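Local coordinates for protein p13 MTCP-1 (Homo sapiens, PDB 1A1X) that binds the PH domain of the kinases AKT1 and AKT2 and enhances their phosphorylation and activation, at residues Y78-N81 against N82-W86. Sequence-based numbering, arbitrary orientation.
Sequences YMDN and NSRLW
Asp80 takes hydrogen bonds from Trp86, Asn82 and Arg84 through both carboxylate oxygens. OD2 receives the indole N-H of Trp86, NE1 to OD2 2.9 Å, in a nearly straight bond (176°) that lies in the ring plane but meets the carboxylate from above its own plane. OD1 accepts bonds from the backbone N-H groups of Asn82 and Arg84 (N to OD1 2.9 Å each), from opposite faces of the carboxylate. With CG set between the backbone N and carbonyl carbon, chi1 63° turns the carboxylate in toward the returning chain, within reach of all three donors. A leucine here would probably leave the indole N-H and the amides of Asn82 and Arg84 without their acceptor.

Among backbone bonds, Ser83 N to Asp80 O (3.2 Å) closes a type I turn over Asp80 to Ser83, the tip of the hairpin joining strands 77-80 and 85-94 of the antiparallel TCL1-family barrel. Asp80 N bonds to Arg84 O, and Tyr78 and Trp86 form a hydrogen-bonded pair, N to O in both directions.

Apolar contacts occupy both sheet faces. Met79, bent at chi3 (-90°), brings CE within 3.6 Å of Leu85 CD1; on the other face Tyr78 CB and Trp86 CB lie 4.4 Å apart, and Trp70 meets the indole edge-to-face.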
# COMPACT_ATOMS: atom_id res chain seq x y z
N TYR A 78 1.82 11.56 -10.64
CA TYR A 78 3.02 12.25 -11.10
C TYR A 78 3.18 12.11 -12.60
O TYR A 78 2.84 11.07 -13.17
CB TYR A 78 4.26 11.65 -10.45
CG TYR A 78 4.49 12.05 -9.01
CD1 TYR A 78 5.24 13.18 -8.70
CD2 TYR A 78 3.98 11.28 -7.97
CE1 TYR A 78 5.47 13.54 -7.38
CE2 TYR A 78 4.20 11.63 -6.65
CZ TYR A 78 4.95 12.76 -6.36
OH TYR A 78 5.15 13.12 -5.04
N MET A 79 3.67 13.16 -13.23
CA MET A 79 3.95 13.11 -14.65
C MET A 79 5.47 13.07 -14.75
O MET A 79 6.15 13.88 -14.12
CB MET A 79 3.41 14.34 -15.39
CG MET A 79 3.72 14.28 -16.89
SD MET A 79 3.09 15.65 -17.86
CE MET A 79 1.51 15.03 -18.31
N ASP A 80 6.01 12.10 -15.48
CA ASP A 80 7.45 11.99 -15.64
C ASP A 80 7.97 12.79 -16.83
O ASP A 80 7.20 13.52 -17.48
CB ASP A 80 7.89 10.51 -15.72
CG ASP A 80 7.32 9.76 -16.94
OD1 ASP A 80 6.98 10.38 -17.96
OD2 ASP A 80 7.25 8.51 -16.86
N ASN A 81 9.25 12.63 -17.14
CA ASN A 81 9.87 13.35 -18.24
C ASN A 81 9.41 12.91 -19.64
O ASN A 81 9.61 13.63 -20.61
CB ASN A 81 11.39 13.26 -18.13
CG ASN A 81 11.85 11.86 -17.96
OD1 ASN A 81 11.69 11.28 -16.89
ND2 ASN A 81 12.39 11.28 -19.02
N ASN A 82 8.77 11.74 -19.72
CA ASN A 82 8.25 11.23 -21.00
C ASN A 82 6.75 11.52 -21.16
O ASN A 82 6.12 11.02 -22.08
CB ASN A 82 8.46 9.72 -21.09
CG ASN A 82 9.91 9.33 -21.05
OD1 ASN A 82 10.29 8.33 -20.44
ND2 ASN A 82 10.75 10.11 -21.72
N SER A 83 6.20 12.32 -20.24
CA SER A 83 4.77 12.69 -20.22
C SER A 83 3.84 11.59 -19.73
O SER A 83 2.62 11.72 -19.83
CB SER A 83 4.28 13.19 -21.59
OG SER A 83 4.68 14.52 -21.81
N ARG A 84 4.40 10.50 -19.20
CA ARG A 84 3.59 9.41 -18.69
C ARG A 84 3.11 9.74 -17.29
O ARG A 84 3.77 10.49 -16.57
CB ARG A 84 4.39 8.12 -18.68
CG ARG A 84 4.90 7.73 -20.03
CD ARG A 84 5.83 6.56 -19.93
NE ARG A 84 6.42 6.22 -21.22
CZ ARG A 84 7.68 5.81 -21.38
NH1 ARG A 84 8.47 5.69 -20.32
NH2 ARG A 84 8.13 5.53 -22.60
N LEU A 85 1.96 9.20 -16.91
CA LEU A 85 1.36 9.42 -15.60
C LEU A 85 1.52 8.23 -14.68
O LEU A 85 1.41 7.08 -15.11
CB LEU A 85 -0.13 9.76 -15.73
CG LEU A 85 -0.53 11.24 -15.80
CD1 LEU A 85 0.37 12.00 -16.74
CD2 LEU A 85 -1.98 11.34 -16.24
N TRP A 86 1.82 8.53 -13.42
CA TRP A 86 2.00 7.51 -12.39
C TRP A 86 1.01 7.81 -11.29
O TRP A 86 1.03 8.88 -10.70
CB TRP A 86 3.42 7.57 -11.82
CG TRP A 86 4.49 7.24 -12.81
CD1 TRP A 86 4.87 8.00 -13.89
CD2 TRP A 86 5.35 6.09 -12.80
NE1 TRP A 86 5.90 7.39 -14.55
CE2 TRP A 86 6.22 6.22 -13.91
CE3 TRP A 86 5.47 4.97 -11.97
CZ2 TRP A 86 7.20 5.26 -14.21
CZ3 TRP A 86 6.45 4.02 -12.26
CH2 TRP A 86 7.30 4.18 -13.37